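PDB 5XOI: oxidoreductase, 2OG-Fe oxygenase family protein, putative, expressed from Oryza sativa subsp. japonica, which probably acts as an iron- and 2-oxoglutarate-dependent dioxygenase of the AlkB family, here with manganese in its metal site. Local coordinates for residues Y8-M13 and G192-I197; L53-M58 and L126-T131; E116-S121 and G152-S157. All coordinates share one frame; numbering follows the deposited sequence.

Interaction 1 (Y8-M13 and G192-I197)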
loop_
_atom_site.group_PDB
_atom_site.type_symbol
_atom_site.label_atom_id
_atom_site.label_comp_id
_atom_site.label_asym_id
_atom_site.label_seq_id
_atom_site.Cartn_x
_atom_site.Cartn_y
_atom_site.Cartn_z
ATOM N N TYR A 8 6.029 0.417 -16.153
ATOM C CA TYR A 8 5.471 1.760 -16.167
ATOM C C TYR A 8 3.979 1.664 -16.452
ATOM O O TYR A 8 3.577 1.195 -17.523
ATOM C CB TYR A 8 6.187 2.585 -17.237
ATOM C CG TYR A 8 5.730 3.999 -17.400
ATOM C CD1 TYR A 8 4.731 4.329 -18.306
ATOM C CD2 TYR A 8 6.316 5.022 -16.678
ATOM C CE1 TYR A 8 4.317 5.638 -18.466
ATOM C CE2 TYR A 8 5.914 6.330 -16.837
ATOM C CZ TYR A 8 4.918 6.632 -17.736
ATOM O OH TYR A 8 4.529 7.942 -17.899
ATOM N N LEU A 9 3.151 2.083 -15.495
ATOM C CA LEU A 9 1.710 1.960 -15.682
ATOM C C LEU A 9 1.068 3.236 -16.204
ATOM O O LEU A 9 0.079 3.167 -16.938
ATOM C CB LEU A 9 1.035 1.564 -14.365
ATOM C CG LEU A 9 1.453 0.234 -13.735
ATOM C CD1 LEU A 9 0.466 -0.128 -12.640
ATOM C CD2 LEU A 9 1.536 -0.862 -14.778
ATOM N N ARG A 10 1.606 4.384 -15.828
ATOM C CA ARG A 10 1.162 5.699 -16.256
ATOM C C ARG A 10 2.094 6.706 -15.597
ATOM O O ARG A 10 2.900 6.320 -14.731
ATOM C CB ARG A 10 -0.302 5.958 -15.879
ATOM C CG ARG A 10 -0.765 5.406 -14.570
ATOM C CD ARG A 10 -2.236 5.760 -14.401
ATOM N NE ARG A 10 -2.384 7.174 -14.060
ATOM C CZ ARG A 10 -3.527 7.848 -14.135
ATOM N NH1 ARG A 10 -4.636 7.235 -14.536
ATOM N NH2 ARG A 10 -3.558 9.134 -13.805
ATOM N N PRO A 11 2.042 7.986 -15.971
ATOM C CA PRO A 11 3.011 8.935 -15.412
ATOM C C PRO A 11 3.010 8.940 -13.885
ATOM O O PRO A 11 1.975 9.118 -13.232
ATOM C CB PRO A 11 2.569 10.272 -16.017
ATOM C CG PRO A 11 1.994 9.891 -17.336
ATOM C CD PRO A 11 1.279 8.590 -17.088
ATOM N N GLY A 12 4.186 8.685 -13.314
ATOM C CA GLY A 12 4.344 8.632 -11.874
ATOM C C GLY A 12 3.805 7.384 -11.217
ATOM O O GLY A 12 3.605 7.376 -10.001
ATOM N N MET A 13 3.576 6.312 -11.981
ATOM C CA MET A 13 3.053 5.064 -11.430
ATOM C C MET A 13 3.905 3.901 -11.919
ATOM O O MET A 13 3.872 3.554 -13.103
ATOM C CB MET A 13 1.587 4.865 -11.815
ATOM C CG MET A 13 0.935 3.677 -11.134
ATOM S SD MET A 13 -0.823 3.668 -11.477
ATOM C CE MET A 13 -1.371 2.366 -10.367
ATOM N N GLY A 192 3.238 12.026 -8.118
ATOM C CA GLY A 192 3.175 12.964 -9.222
ATOM C C GLY A 192 1.773 13.033 -9.781
ATOM O O GLY A 192 0.778 13.065 -9.042
ATOM N N LYS A 193 1.681 13.022 -11.113
ATOM C CA LYS A 193 0.374 13.145 -11.748
ATOM C C LYS A 193 -0.544 11.963 -11.465
ATOM O O LYS A 193 -1.745 12.066 -11.738
ATOM C CB LYS A 193 0.526 13.321 -13.262
ATOM C CG LYS A 193 1.146 14.646 -13.661
ATOM C CD LYS A 193 1.098 14.852 -15.170
ATOM C CE LYS A 193 2.306 15.648 -15.631
ATOM N NZ LYS A 193 2.660 16.681 -14.615
ATOM N N SER A 194 -0.035 10.854 -10.920
ATOM C CA SER A 194 -0.883 9.731 -10.536
ATOM C C SER A 194 -1.235 9.710 -9.051
ATOM O O SER A 194 -1.848 8.743 -8.588
ATOM C CB SER A 194 -0.216 8.405 -10.917
ATOM O OG SER A 194 -0.267 8.213 -12.315
ATOM N N ARG A 195 -0.878 10.753 -8.295
ATOM C CA ARG A 195 -1.029 10.698 -6.843
ATOM C C ARG A 195 -2.491 10.548 -6.431
ATOM O O ARG A 195 -2.789 9.938 -5.395
ATOM C CB ARG A 195 -0.399 11.943 -6.212
ATOM C CG ARG A 195 -0.531 12.057 -4.683
ATOM C CD ARG A 195 -0.055 10.795 -3.968
ATOM N NE ARG A 195 -0.168 10.950 -2.518
ATOM C CZ ARG A 195 -1.306 10.777 -1.856
ATOM N NH1 ARG A 195 -2.402 10.438 -2.522
ATOM N NH2 ARG A 195 -1.355 10.937 -0.537
ATOM N N LEU A 196 -3.419 11.057 -7.236
ATOM C CA LEU A 196 -4.830 11.063 -6.874
ATOM C C LEU A 196 -5.658 10.081 -7.709
ATOM O O LEU A 196 -6.862 10.277 -7.881
ATOM C CB LEU A 196 -5.390 12.481 -6.991
ATOM C CG LEU A 196 -4.920 13.393 -5.850
ATOM C CD1 LEU A 196 -5.555 14.780 -5.946
ATOM C CD2 LEU A 196 -5.245 12.743 -4.506
ATOM N N ILE A 197 -5.042 9.011 -8.219
ATOM C CA ILE A 197 -5.827 8.013 -8.936
ATOM C C ILE A 197 -6.876 7.420 -8.006
ATOM O O ILE A 197 -6.652 7.238 -6.801
ATOM C CB ILE A 197 -4.940 6.905 -9.532
ATOM C CG1 ILE A 197 -4.046 6.270 -8.452
ATOM C CG2 ILE A 197 -4.140 7.448 -10.712
ATOM C CD1 ILE A 197 -3.356 4.971 -8.903
#
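Arg-10 and Pro-11 meet Ser-194 in a polar turn-to-turn contact, where the bend between the edge strand 6-10 and strand 13-16 faces the loop joining strand 187-190 to strand 198-205. Arg-10 to Met-13 form a type II beta turn, with Gly-12 at positive phi; Ser-194 to Ile-197 form a type I turn. Two bonds grip the Ser-194 hydroxyl. OG accepts from Arg-10 NE at 2.9 Å, the N-H...O angle being 152° and the oxygen 19° out of the guanidinium plane. The same OG donates to Pro-11 O at 2.6 Å. A bend at chi3 of Arg-10 (-75°) places NE for this bond, while NH1 forms a salt bridge to Asp-170. Ile-197 lays its CG2 methyl over the centre of one guanidinium face, 3.5 Å from Arg-10 CZ. Its other branch meets the extended side chain of Met-13, with Ile-197 CD1 3.6 Å from Met-13 CE. The Ile-197 side chain lies about 4 Å from that of His-199, so this end of the contact lies next to a metal ligand. An alanine in place of Arg-10 would probably leave Ser-194 OG without its donor, Asp-170 without its salt-bridge mate and Ile-197 CG2 without the flat group beneath it. With a cationic donor on OG, the hydroxyl is probably polarised toward a stronger bond to Pro-11 O.

Interaction 2 (L53-M58 and L126-T131)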
loop_
_atom_site.group_PDB
_atom_site.type_symbol
_atom_site.label_atom_id
_atom_site.label_comp_id
_atom_site.label_asym_id
_atom_site.label_seq_id
_atom_site.Cartn_x
_atom_site.Cartn_y
_atom_site.Cartn_z
ATOM N N LEU A 53 -14.996 -5.343 2.148
ATOM C CA LEU A 53 -15.453 -6.677 2.506
ATOM C C LEU A 53 -14.268 -7.440 3.077
ATOM O O LEU A 53 -13.184 -7.408 2.492
ATOM C CB LEU A 53 -15.990 -7.417 1.273
ATOM C CG LEU A 53 -17.468 -7.778 1.247
ATOM C CD1 LEU A 53 -17.768 -8.500 -0.063
ATOM C CD2 LEU A 53 -17.824 -8.641 2.449
ATOM N N SER A 54 -14.467 -8.105 4.218
ATOM C CA SER A 54 -13.476 -9.039 4.770
ATOM C C SER A 54 -12.111 -8.378 4.933
ATOM O O SER A 54 -11.065 -8.943 4.598
ATOM C CB SER A 54 -13.388 -10.296 3.907
ATOM O OG SER A 54 -14.667 -10.938 3.920
ATOM N N LEU A 55 -12.131 -7.172 5.494
ATOM C CA LEU A 55 -10.946 -6.344 5.636
ATOM C C LEU A 55 -10.759 -5.961 7.097
ATOM O O LEU A 55 -11.704 -5.503 7.753
ATOM C CB LEU A 55 -11.061 -5.080 4.761
ATOM C CG LEU A 55 -9.995 -3.999 4.990
ATOM C CD1 LEU A 55 -8.646 -4.460 4.455
ATOM C CD2 LEU A 55 -10.407 -2.676 4.331
ATOM N N GLN A 56 -9.543 -6.147 7.602
ATOM C CA GLN A 56 -9.118 -5.573 8.871
ATOM C C GLN A 56 -7.919 -4.669 8.623
ATOM O O GLN A 56 -7.197 -4.831 7.638
ATOM C CB GLN A 56 -8.743 -6.655 9.890
ATOM C CG GLN A 56 -9.859 -7.656 10.199
ATOM C CD GLN A 56 -9.329 -8.864 10.945
ATOM O OE1 GLN A 56 -9.151 -9.938 10.369
ATOM N NE2 GLN A 56 -9.052 -8.686 12.229
ATOM N N MET A 57 -7.689 -3.728 9.540
ATOM C CA MET A 57 -6.617 -2.762 9.353
ATOM C C MET A 57 -5.993 -2.393 10.690
ATOM O O MET A 57 -6.592 -2.554 11.757
ATOM C CB MET A 57 -7.122 -1.486 8.647
ATOM C CG MET A 57 -8.193 -0.725 9.446
ATOM S SD MET A 57 -8.684 0.788 8.590
ATOM C CE MET A 57 -7.264 1.821 8.940
ATOM N N MET A 58 -4.768 -1.889 10.606
ATOM C CA MET A 58 -4.112 -1.243 11.726
ATOM C C MET A 58 -3.112 -0.265 11.142
ATOM O O MET A 58 -2.620 -0.455 10.025
ATOM C CB MET A 58 -3.426 -2.239 12.674
ATOM C CG MET A 58 -2.211 -2.954 12.107
ATOM S SD MET A 58 -1.134 -3.687 13.396
ATOM C CE MET A 58 -0.486 -2.229 14.192
ATOM N N LEU A 126 -0.553 2.265 6.512
ATOM C CA LEU A 126 -1.817 1.565 6.661
ATOM C C LEU A 126 -1.569 0.093 6.353
ATOM O O LEU A 126 -1.162 -0.248 5.238
ATOM C CB LEU A 126 -2.869 2.152 5.724
ATOM C CG LEU A 126 -4.305 2.223 6.231
ATOM C CD1 LEU A 126 -5.166 2.952 5.221
ATOM C CD2 LEU A 126 -4.844 0.826 6.478
ATOM N N VAL A 127 -1.813 -0.769 7.336
ATOM C CA VAL A 127 -1.689 -2.214 7.176
ATOM C C VAL A 127 -3.092 -2.786 7.008
ATOM O O VAL A 127 -3.895 -2.767 7.950
ATOM C CB VAL A 127 -0.971 -2.851 8.372
ATOM C CG1 VAL A 127 -0.689 -4.338 8.096
ATOM C CG2 VAL A 127 0.312 -2.094 8.668
ATOM N N ASN A 128 -3.389 -3.292 5.811
ATOM C CA ASN A 128 -4.680 -3.893 5.478
ATOM C C ASN A 128 -4.515 -5.402 5.401
ATOM O O ASN A 128 -3.624 -5.890 4.699
ATOM C CB ASN A 128 -5.194 -3.397 4.120
ATOM C CG ASN A 128 -5.500 -1.914 4.105
ATOM O OD1 ASN A 128 -6.430 -1.460 4.780
ATOM N ND2 ASN A 128 -4.730 -1.145 3.316
ATOM N N PHE A 129 -5.389 -6.149 6.068
ATOM C CA PHE A 129 -5.416 -7.590 5.869
ATOM C C PHE A 129 -6.762 -8.003 5.279
ATOM O O PHE A 129 -7.817 -7.695 5.847
ATOM C CB PHE A 129 -5.154 -8.371 7.145
ATOM C CG PHE A 129 -5.158 -9.848 6.900
ATOM C CD1 PHE A 129 -4.168 -10.412 6.120
ATOM C CD2 PHE A 129 -6.191 -10.648 7.359
ATOM C CE1 PHE A 129 -4.171 -11.757 5.846
ATOM C CE2 PHE A 129 -6.194 -12.002 7.083
ATOM C CZ PHE A 129 -5.188 -12.544 6.321
ATOM N N TYR A 130 -6.709 -8.701 4.145
ATOM C CA TYR A 130 -7.868 -9.220 3.432
ATOM C C TYR A 130 -7.879 -10.732 3.571
ATOM O O TYR A 130 -6.872 -11.374 3.273
ATOM C CB TYR A 130 -7.792 -8.890 1.932
ATOM C CG TYR A 130 -7.648 -7.434 1.541
ATOM C CD1 TYR A 130 -6.420 -6.798 1.607
ATOM C CD2 TYR A 130 -8.743 -6.714 1.076
ATOM C CE1 TYR A 130 -6.281 -5.461 1.228
ATOM C CE2 TYR A 130 -8.621 -5.381 0.698
ATOM C CZ TYR A 130 -7.391 -4.765 0.771
ATOM O OH TYR A 130 -7.292 -3.447 0.380
ATOM N N THR A 131 -9.004 -11.312 3.987
ATOM C CA THR A 131 -9.157 -12.752 3.806
ATOM C C THR A 131 -9.540 -13.021 2.347
ATOM O O THR A 131 -9.542 -12.117 1.504
ATOM C CB THR A 131 -10.160 -13.329 4.800
ATOM O OG1 THR A 131 -11.395 -12.615 4.714
ATOM C CG2 THR A 131 -9.614 -13.197 6.211
HETATM O O HOH W 1 -9.545 -9.593 7.381
#
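The Tyr-130 ring carries Leu-55 CD1 over the centre of one face, a CH-pi contact 3.9 Å from CD1 to the ring centroid and 10° off the normal; the Phe-129 ring has Gln-56 OE1 at its edge, 4.3 Å from CD2. Both pairs belong to neighbouring antiparallel strands, 55-59 and 124-131, at one margin of the large sheet of the double-stranded beta-helix (jelly-roll) core. Over the paired segments the strands run at 159°. Gln-56 with Phe-129 and Met-58 with Val-127 are hydrogen-bonded pairs, and Phe-129 N to Gln-56 O is the shortest of these bonds at 2.7 Å. Leu-55, Met-57, Asn-128 and Tyr-130 share the face that lines the cosubstrate pocket. Leu-55 CG stands anti to the backbone N (chi1 170°), and its CD1 reaches across to Asn-128 CB at 3.6 Å as well as to the Tyr-130 ring. The Asn-128 amide is held at both ends, OD1 by Arg-48 and ND2 by Asn-225, which fixes its rotation. Tyr-130 OH is hydrogen-bonded to a bound succinate. Asn-128, Tyr-130 and Arg-48 all bind 2-oxoglutarate in this protein, so Leu-55, touching the first two, probably forms part of the packing behind that site. On the other face a water lies 3.0 Å from Gln-56 OE1 and equally far from Phe-129 O. Further along the pair, the side chains of Met-57 and Leu-126 cross, Met-57 CE resting 3.6 Å from Leu-126 CD2.

Interaction 3 (E116-S121 and G152-S157)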
loop_
_atom_site.group_PDB
_atom_site.type_symbol
_atom_site.label_atom_id
_atom_site.label_comp_id
_atom_site.label_asym_id
_atom_site.label_seq_id
_atom_site.Cartn_x
_atom_site.Cartn_y
_atom_site.Cartn_z
ATOM N N GLU A 116 10.220 11.893 -12.573
ATOM C CA GLU A 116 10.917 11.676 -11.316
ATOM C C GLU A 116 9.906 11.735 -10.184
ATOM O O GLU A 116 9.164 12.713 -10.070
ATOM C CB GLU A 116 12.004 12.730 -11.109
ATOM C CG GLU A 116 13.024 12.362 -10.056
ATOM C CD GLU A 116 14.173 13.363 -10.007
ATOM O OE1 GLU A 116 13.987 14.519 -10.432
ATOM O OE2 GLU A 116 15.274 12.979 -9.572
ATOM N N LEU A 117 9.883 10.697 -9.359
ATOM C CA LEU A 117 9.000 10.697 -8.197
ATOM C C LEU A 117 9.635 11.482 -7.053
ATOM O O LEU A 117 10.834 11.346 -6.803
ATOM C CB LEU A 117 8.742 9.268 -7.748
ATOM C CG LEU A 117 7.811 8.452 -8.640
ATOM C CD1 LEU A 117 8.137 6.977 -8.482
ATOM C CD2 LEU A 117 6.350 8.739 -8.301
ATOM N N PRO A 118 8.863 12.296 -6.337
ATOM C CA PRO A 118 9.406 13.001 -5.170
ATOM C C PRO A 118 9.820 12.016 -4.092
ATOM O O PRO A 118 9.298 10.889 -4.027
ATOM C CB PRO A 118 8.229 13.874 -4.701
ATOM C CG PRO A 118 7.272 13.914 -5.856
ATOM C CD PRO A 118 7.442 12.604 -6.567
ATOM N N PRO A 119 10.746 12.395 -3.218
ATOM C CA PRO A 119 11.133 11.498 -2.125
ATOM C C PRO A 119 9.993 11.335 -1.131
ATOM O O PRO A 119 9.027 12.100 -1.111
ATOM C CB PRO A 119 12.330 12.207 -1.484
ATOM C CG PRO A 119 12.070 13.648 -1.766
ATOM C CD PRO A 119 11.433 13.696 -3.133
ATOM N N LEU A 120 10.115 10.307 -0.297
ATOM C CA LEU A 120 9.096 10.055 0.713
ATOM C C LEU A 120 9.762 9.751 2.041
ATOM O O LEU A 120 10.689 8.939 2.110
ATOM C CB LEU A 120 8.175 8.895 0.314
ATOM C CG LEU A 120 6.819 8.809 1.002
ATOM C CD1 LEU A 120 5.918 9.962 0.573
ATOM C CD2 LEU A 120 6.153 7.437 0.715
ATOM N N SER A 121 9.276 10.406 3.093
ATOM C CA SER A 121 9.619 10.071 4.468
ATOM C C SER A 121 8.308 9.689 5.143
ATOM O O SER A 121 7.690 10.513 5.831
ATOM C CB SER A 121 10.320 11.235 5.161
ATOM O OG SER A 121 11.530 11.533 4.483
ATOM N N GLY A 152 2.664 16.018 -4.795
ATOM C CA GLY A 152 2.647 14.701 -5.402
ATOM C C GLY A 152 3.450 13.653 -4.671
ATOM O O GLY A 152 3.836 12.650 -5.279
ATOM N N LEU A 153 3.684 13.840 -3.378
ATOM C CA LEU A 153 4.421 12.860 -2.593
ATOM C C LEU A 153 3.785 11.485 -2.752
ATOM O O LEU A 153 2.575 11.335 -2.526
ATOM C CB LEU A 153 4.438 13.243 -1.117
ATOM C CG LEU A 153 5.488 14.223 -0.609
ATOM C CD1 LEU A 153 5.816 15.284 -1.613
ATOM C CD2 LEU A 153 5.053 14.815 0.709
ATOM N N PRO A 154 4.550 10.471 -3.128
ATOM C CA PRO A 154 3.953 9.218 -3.593
ATOM C C PRO A 154 3.365 8.372 -2.475
ATOM O O PRO A 154 3.718 8.485 -1.300
ATOM C CB PRO A 154 5.129 8.488 -4.250
ATOM C CG PRO A 154 6.326 8.990 -3.509
ATOM C CD PRO A 154 6.023 10.442 -3.168
ATOM N N VAL A 155 2.452 7.498 -2.894
ATOM C CA VAL A 155 1.987 6.371 -2.092
ATOM C C VAL A 155 2.840 5.168 -2.467
ATOM O O VAL A 155 3.001 4.879 -3.654
ATOM C CB VAL A 155 0.502 6.086 -2.374
ATOM C CG1 VAL A 155 -0.001 4.868 -1.577
ATOM C CG2 VAL A 155 -0.354 7.338 -2.108
ATOM N N VAL A 156 3.377 4.465 -1.473
ATOM C CA VAL A 156 4.192 3.263 -1.711
ATOM C C VAL A 156 3.503 2.085 -1.038
ATOM O O VAL A 156 3.300 2.103 0.178
ATOM C CB VAL A 156 5.623 3.421 -1.180
ATOM C CG1 VAL A 156 6.410 2.126 -1.369
ATOM C CG2 VAL A 156 6.329 4.593 -1.873
ATOM N N SER A 157 3.189 1.045 -1.816
ATOM C CA SER A 157 2.335 -0.053 -1.360
ATOM C C SER A 157 3.049 -1.394 -1.504
ATOM O O SER A 157 3.443 -1.773 -2.614
ATOM C CB SER A 157 1.027 -0.063 -2.160
ATOM O OG SER A 157 0.339 -1.291 -2.042
#
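Pro-118 and Leu-120, in the proline-rich loop between helix 87-106 and strand 124-131, pack on Gly-152, Leu-153 and Pro-154, the link from helix 146-150 into strand 155-161 of the large sheet. Gly-152 ends that helix in a Schellman motif, at a positive phi of 71°, and the chain then turns through Leu-153 and Pro-154 into the strand. Residues 117-120 and 152-156 run in directions 68° apart, and they meet through side-chain carbons packed on one another and against backbone carbonyls. Leu-120 makes the largest contribution from the loop, followed by Pro-118. CG of Leu-120 stands anti to the backbone N (chi1 -160°), which carries the branch toward Pro-154; both methyls lie against its carbonyl oxygen, CD1 at 3.2 Å and CD2 at 3.3 Å from Pro-154 O. CD1 of Leu-120 also touches the proline ring, 3.8 Å from Pro-154 CD, while its CD2 slides past Val-156 and lies 3.8 Å from CG2 of that residue. Pro-118 touches with both its carbonyl and its ring: Pro-118 O rests 3.4 Å from Pro-154 CD, and Pro-118 CG lies 3.7 Å from Gly-152 O. Pro-118 O is buried here without a hydrogen-bonding partner; within this contact the carbonyl faces the ring carbons CD and CG of Pro-154. Leu-117 CD2 closes one flank, 4.2 Å from Pro-154 CB, and Leu-153 CD1 covers Pro-118 CB from another. Leu-120 continues onto Ile-97 and Val-156 onto Val-93, both of helix 87-106, whereas the neighbouring Val-155 points away from the loop and touches the metal ligand Asp-141. The contact therefore lies on the helix-covered side of the sheet, with the metal on the other, the layered build of the jelly-roll core in 2-oxoglutarate-dependent dioxygenases.

From the N terminus, residues 8-13 begin the widest loop, which closes only when 192-197 returns to them in interaction 1. Both other contacts are nested inside it. The loop that starts at 53-58 closes at 126-131, but 116-121 lies within it and finds its partner at 152-157 beyond it, so interactions 2 and 3 cross. All three reach the large sheet: interaction 2 pairs strands at one margin, interaction 1 sits near the other, and their centres are 24 Å apart. Interactions 1 and 3 are direct neighbours, joined by probable hydrogen bonds from Arg-195 NE to Leu-153 O and from Gly-192 N to Gly-152 O.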